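Local structure of regulatory protein (Pseudomonas aeruginosa, 5J2Y) at residues Pro9-Lys17 / Arg43-Pro51. The protein represses quorum-sensing genes in Pseudomonas aeruginosa by binding promoter DNA through a helix-turn-helix domain. Sequence-based numbering, arbitrary orientation.
Sequences PQNMAFRAK and RFENGENLP. With nucleotides of chain C; nucleotides of chain F.
Ala-13 of helix 9-22 packs on the C-terminal end of helix 38-45, the recognition helix of this helix-turn-helix protein. Ala-13 CB sits 3.1 Å from Phe-44 O, and the backbones come close here, with Ala-13 CA 5.0 Å from Glu-45 CA. Helix 38-45 ends in a Schellman motif. Glu-48 N bonds to Arg-43 O and Gly-47 N to Phe-44 O, with Gly-47 at positive phi as the C-prime residue. Phe-14 lies against this turn. Its CG is anti to its own carbonyl carbon (chi1 -57°), which brings the ring to the helix end. Glu-45 O lies oblique to the ring, nearest CE1, and CZ lies near Gly-47 N. Past the turn, Leu-50 points back to helix 9-22. Leu-50 CD2 meets Pro-9 O and, at 3.8 Å, Met-12 CB. Its CD1 lies over one face of the Phe-44 ring, offset toward the rim. Met-12, a selenomethionine, bends away at chi2 and chi3 toward Tyr-55, Leu-58 and His-59 of helix 52-62. Lys-17 runs fully extended and crosses the Glu-45 side chain at about a right angle. Only its aliphatic part touches, with Lys-17 CD 3.6 Å from Glu-45 OE1. The carboxylate is buried and gripped elsewhere: OE2 by a salt bridge to Arg-20 and a hydrogen bond to Trp-31, OE1 by Gln-27. The same helix end also meets DNA. The Phe-44 ring has DT16 OP1 of chain F at its edge. C6 of DT9 of chain C lies over one face of the Arg-43 guanidinium, offset toward its rim. The same group reads the guanine DG10 of chain C with two hydrogen bonds, Arg-43 NH1 to O6 at 2.8 Å and Arg-43 NH2 to N7 at 3.0 Å, the latter nearly straight at 172°.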
loop_
_atom_site.group_PDB
_atom_site.type_symbol
_atom_site.label_atom_id
_atom_site.label_comp_id
_atom_site.label_asym_id
_atom_site.label_seq_id
_atom_site.Cartn_x
_atom_site.Cartn_y
_atom_site.Cartn_z
ATOM N N PRO A 9 -6.456 11.336 1.579
ATOM C CA PRO A 9 -5.030 10.972 1.282
ATOM C C PRO A 9 -4.085 10.918 2.509
ATOM O O PRO A 9 -3.123 10.153 2.514
ATOM C CB PRO A 9 -4.557 12.060 0.284
ATOM C CG PRO A 9 -5.785 12.770 -0.175
ATOM C CD PRO A 9 -6.863 12.572 0.876
ATOM N N GLN A 10 -4.376 11.730 3.523
ATOM C CA GLN A 10 -3.572 11.785 4.747
ATOM C C GLN A 10 -3.774 10.559 5.619
ATOM O O GLN A 10 -2.899 10.229 6.403
ATOM C CB GLN A 10 -3.882 13.059 5.550
ATOM C CG GLN A 10 -3.755 14.354 4.748
ATOM N N ASN A 11 -4.911 9.880 5.474
ATOM C CA ASN A 11 -5.257 8.691 6.287
ATOM C C ASN A 11 -5.051 7.345 5.624
ATOM O O ASN A 11 -5.093 6.286 6.252
ATOM C CB ASN A 11 -6.729 8.769 6.641
ATOM C CG ASN A 11 -7.031 9.913 7.582
ATOM O OD1 ASN A 11 -6.293 10.154 8.545
ATOM N ND2 ASN A 11 -8.131 10.612 7.331
HETATM N N MSE A 12 -4.856 7.393 4.332
HETATM C CA MSE A 12 -4.853 6.174 3.549
HETATM C C MSE A 12 -3.724 5.250 3.988
HETATM O O MSE A 12 -3.926 4.033 4.093
HETATM C CB MSE A 12 -4.766 6.577 2.085
HETATM C CG MSE A 12 -4.612 5.341 1.247
HETATM SE SE MSE A 12 -6.341 4.391 1.139
HETATM C CE MSE A 12 -7.111 5.541 -0.226
ATOM N N ALA A 13 -2.553 5.817 4.256
ATOM C CA ALA A 13 -1.415 5.014 4.632
ATOM C C ALA A 13 -1.682 4.257 5.924
ATOM O O ALA A 13 -1.361 3.069 6.028
ATOM C CB ALA A 13 -0.185 5.878 4.774
ATOM N N PHE A 14 -2.336 4.920 6.876
ATOM C CA PHE A 14 -2.723 4.237 8.110
ATOM C C PHE A 14 -3.727 3.115 7.859
ATOM O O PHE A 14 -3.666 2.053 8.497
ATOM C CB PHE A 14 -3.232 5.233 9.127
ATOM C CG PHE A 14 -2.239 6.296 9.443
ATOM C CD1 PHE A 14 -1.221 6.057 10.354
ATOM C CD2 PHE A 14 -2.275 7.497 8.790
ATOM C CE1 PHE A 14 -0.317 7.052 10.668
ATOM C CE2 PHE A 14 -1.356 8.502 9.063
ATOM C CZ PHE A 14 -0.368 8.275 10.007
ATOM N N ARG A 15 -4.644 3.342 6.921
ATOM C CA ARG A 15 -5.623 2.325 6.568
ATOM C C ARG A 15 -4.788 1.168 6.048
ATOM O O ARG A 15 -4.839 0.056 6.575
ATOM C CB ARG A 15 -6.569 2.834 5.484
ATOM C CG ARG A 15 -7.911 3.320 6.009
ATOM C CD ARG A 15 -9.039 2.963 5.055
ATOM N NE ARG A 15 -9.627 1.663 5.366
ATOM C CZ ARG A 15 -10.549 1.062 4.621
ATOM N NH1 ARG A 15 -11.028 -0.120 4.980
ATOM N NH2 ARG A 15 -10.996 1.646 3.516
ATOM N N ALA A 16 -4.005 1.454 5.013
ATOM C CA ALA A 16 -3.088 0.466 4.423
ATOM C C ALA A 16 -2.354 -0.372 5.454
ATOM O O ALA A 16 -2.225 -1.566 5.280
ATOM C CB ALA A 16 -2.073 1.150 3.518
ATOM N N LYS A 17 -1.865 0.272 6.514
ATOM C CA LYS A 17 -1.187 -0.413 7.615
ATOM C C LYS A 17 -2.089 -1.391 8.360
ATOM O O LYS A 17 -1.687 -2.521 8.671
ATOM C CB LYS A 17 -0.629 0.582 8.609
ATOM C CG LYS A 17 0.162 -0.083 9.733
ATOM C CD LYS A 17 0.769 0.944 10.672
ATOM C CE LYS A 17 1.392 0.235 11.865
ATOM N NZ LYS A 17 2.105 1.182 12.776
ATOM N N ARG A 43 7.918 5.120 6.095
ATOM C CA ARG A 43 7.686 6.568 6.200
ATOM C C ARG A 43 6.230 6.922 5.888
ATOM O O ARG A 43 5.653 7.767 6.565
ATOM C CB ARG A 43 8.646 7.324 5.331
ATOM C CG ARG A 43 10.095 7.118 5.761
ATOM C CD ARG A 43 11.102 7.986 4.993
ATOM N NE ARG A 43 12.097 8.623 5.889
ATOM C CZ ARG A 43 13.408 8.377 5.907
ATOM N NH1 ARG A 43 13.956 7.503 5.076
ATOM N NH2 ARG A 43 14.193 9.032 6.758
ATOM N N PHE A 44 5.599 6.236 4.929
ATOM C CA PHE A 44 4.153 6.503 4.638
ATOM C C PHE A 44 3.231 6.146 5.821
ATOM O O PHE A 44 2.356 6.886 6.180
ATOM C CB PHE A 44 3.680 5.718 3.399
ATOM C CG PHE A 44 4.318 6.151 2.102
ATOM C CD1 PHE A 44 4.731 7.456 1.895
ATOM C CD2 PHE A 44 4.404 5.271 1.056
ATOM C CE1 PHE A 44 5.267 7.849 0.682
ATOM C CE2 PHE A 44 4.893 5.659 -0.181
ATOM C CZ PHE A 44 5.346 6.948 -0.370
ATOM N N GLU A 45 3.441 4.973 6.390
ATOM C CA GLU A 45 2.659 4.480 7.529
ATOM C C GLU A 45 2.784 5.345 8.797
ATOM O O GLU A 45 2.013 5.173 9.735
ATOM C CB GLU A 45 3.058 3.052 7.871
ATOM C CG GLU A 45 2.597 2.033 6.882
ATOM C CD GLU A 45 2.983 0.612 7.232
ATOM O OE1 GLU A 45 3.462 0.388 8.372
ATOM O OE2 GLU A 45 2.800 -0.282 6.363
ATOM N N ASN A 46 3.772 6.229 8.812
ATOM C CA ASN A 46 4.013 7.138 9.907
ATOM C C ASN A 46 3.810 8.580 9.507
ATOM O O ASN A 46 4.291 9.498 10.171
ATOM C CB ASN A 46 5.413 6.889 10.469
ATOM C CG ASN A 46 5.444 5.669 11.363
ATOM O OD1 ASN A 46 5.053 5.753 12.516
ATOM N ND2 ASN A 46 5.841 4.519 10.824
ATOM N N GLY A 47 3.087 8.772 8.404
ATOM C CA GLY A 47 2.510 10.061 8.067
ATOM C C GLY A 47 3.326 10.970 7.195
ATOM O O GLY A 47 3.067 12.162 7.157
ATOM N N GLU A 48 4.315 10.433 6.483
ATOM C CA GLU A 48 4.941 11.215 5.421
ATOM C C GLU A 48 3.873 11.441 4.327
ATOM O O GLU A 48 2.941 10.630 4.142
ATOM C CB GLU A 48 6.170 10.499 4.865
ATOM C CG GLU A 48 7.012 11.278 3.852
ATOM C CD GLU A 48 7.864 10.377 2.951
ATOM O OE1 GLU A 48 7.439 9.231 2.695
ATOM O OE2 GLU A 48 8.948 10.810 2.463
ATOM N N ASN A 49 4.006 12.542 3.600
ATOM C CA ASN A 49 3.084 12.822 2.514
ATOM C C ASN A 49 3.001 11.675 1.491
ATOM O O ASN A 49 3.988 11.299 0.873
ATOM C CB ASN A 49 3.463 14.103 1.775
ATOM C CG ASN A 49 2.366 14.534 0.807
ATOM O OD1 ASN A 49 2.530 14.488 -0.429
ATOM N ND2 ASN A 49 1.221 14.928 1.366
ATOM N N LEU A 50 1.798 11.163 1.317
ATOM C CA LEU A 50 1.530 10.111 0.382
ATOM C C LEU A 50 1.338 10.763 -0.987
ATOM O O LEU A 50 0.411 11.508 -1.173
ATOM C CB LEU A 50 0.268 9.400 0.813
ATOM C CG LEU A 50 0.006 8.015 0.257
ATOM C CD1 LEU A 50 1.126 7.040 0.661
ATOM C CD2 LEU A 50 -1.349 7.478 0.689
ATOM N N PRO A 51 2.239 10.525 -1.936
ATOM C CA PRO A 51 2.018 11.075 -3.261
ATOM C C PRO A 51 0.700 10.565 -3.900
ATOM O O PRO A 51 0.253 9.453 -3.633
ATOM C CB PRO A 51 3.211 10.567 -4.062
ATOM C CG PRO A 51 4.133 9.925 -3.099
ATOM C CD PRO A 51 3.355 9.575 -1.896
ATOM P P DG C 10 17.101 10.658 11.537
ATOM O OP1 DG C 10 16.944 11.237 12.875
ATOM O OP2 DG C 10 16.197 11.122 10.453
ATOM O "O5'" DG C 10 18.591 10.851 11.016
ATOM C "C5'" DG C 10 19.648 9.995 11.475
ATOM C "C4'" DG C 10 20.778 9.940 10.473
ATOM O "O4'" DG C 10 20.517 8.912 9.488
ATOM C "C3'" DG C 10 21.065 11.216 9.681
ATOM O "O3'" DG C 10 22.482 11.238 9.489
ATOM C "C2'" DG C 10 20.329 10.986 8.374
ATOM C "C1'" DG C 10 20.428 9.475 8.187
ATOM N N9 DG C 10 19.271 8.877 7.535
ATOM C C8 DG C 10 17.949 9.130 7.813
ATOM N N7 DG C 10 17.130 8.427 7.080
ATOM C C5 DG C 10 17.959 7.661 6.275
ATOM C C6 DG C 10 17.643 6.703 5.275
ATOM O O6 DG C 10 16.528 6.330 4.887
ATOM N N1 DG C 10 18.789 6.154 4.713
ATOM C C2 DG C 10 20.076 6.497 5.052
ATOM N N2 DG C 10 21.051 5.863 4.392
ATOM N N3 DG C 10 20.383 7.387 5.979
ATOM C C4 DG C 10 19.284 7.921 6.550
ATOM P P DT F 16 8.467 9.166 -2.429
ATOM O OP1 DT F 16 7.451 8.459 -3.244
ATOM O OP2 DT F 16 8.232 9.396 -0.978
ATOM O "O5'" DT F 16 9.851 8.427 -2.702
ATOM C "C5'" DT F 16 10.350 8.421 -4.054
ATOM C "C4'" DT F 16 11.572 7.542 -4.182
ATOM O "O4'" DT F 16 12.734 8.241 -3.674
ATOM C "C3'" DT F 16 11.493 6.214 -3.429
ATOM O "O3'" DT F 16 11.832 5.144 -4.322
ATOM C "C2'" DT F 16 12.423 6.405 -2.240
ATOM C "C1'" DT F 16 13.412 7.460 -2.707
ATOM N N1 DT F 16 13.899 8.384 -1.665
ATOM C C2 DT F 16 15.238 8.718 -1.648
ATOM O O2 DT F 16 16.057 8.242 -2.422
ATOM N N3 DT F 16 15.589 9.624 -0.678
ATOM C C4 DT F 16 14.756 10.211 0.256
ATOM O O4 DT F 16 15.219 10.988 1.085
ATOM C C5 DT F 16 13.361 9.829 0.165
ATOM C C7 DT F 16 12.385 10.414 1.136
ATOM C C6 DT F 16 13.012 8.938 -0.771
ATOM P P DT C 9 12.117 6.834 13.377
ATOM O OP1 DT C 9 12.280 7.394 14.741
ATOM O OP2 DT C 9 10.965 7.260 12.550
ATOM O "O5'" DT C 9 13.472 7.109 12.590
ATOM C "C5'" DT C 9 14.722 6.684 13.154
ATOM C "C4'" DT C 9 15.871 7.050 12.244
ATOM O "O4'" DT C 9 16.035 6.037 11.226
ATOM C "C3'" DT C 9 15.744 8.388 11.507
ATOM O "O3'" DT C 9 16.994 9.067 11.670
ATOM C "C2'" DT C 9 15.514 7.986 10.058
ATOM C "C1'" DT C 9 16.275 6.676 9.983
ATOM N N1 DT C 9 15.868 5.750 8.919
ATOM C C2 DT C 9 16.862 5.043 8.287
ATOM O O2 DT C 9 18.042 5.173 8.560
ATOM N N3 DT C 9 16.425 4.182 7.312
ATOM C C4 DT C 9 15.120 3.944 6.938
ATOM O O4 DT C 9 14.879 3.123 6.061
ATOM C C5 DT C 9 14.124 4.713 7.648
ATOM C C7 DT C 9 12.683 4.534 7.296
ATOM C C6 DT C 9 14.544 5.572 8.587
#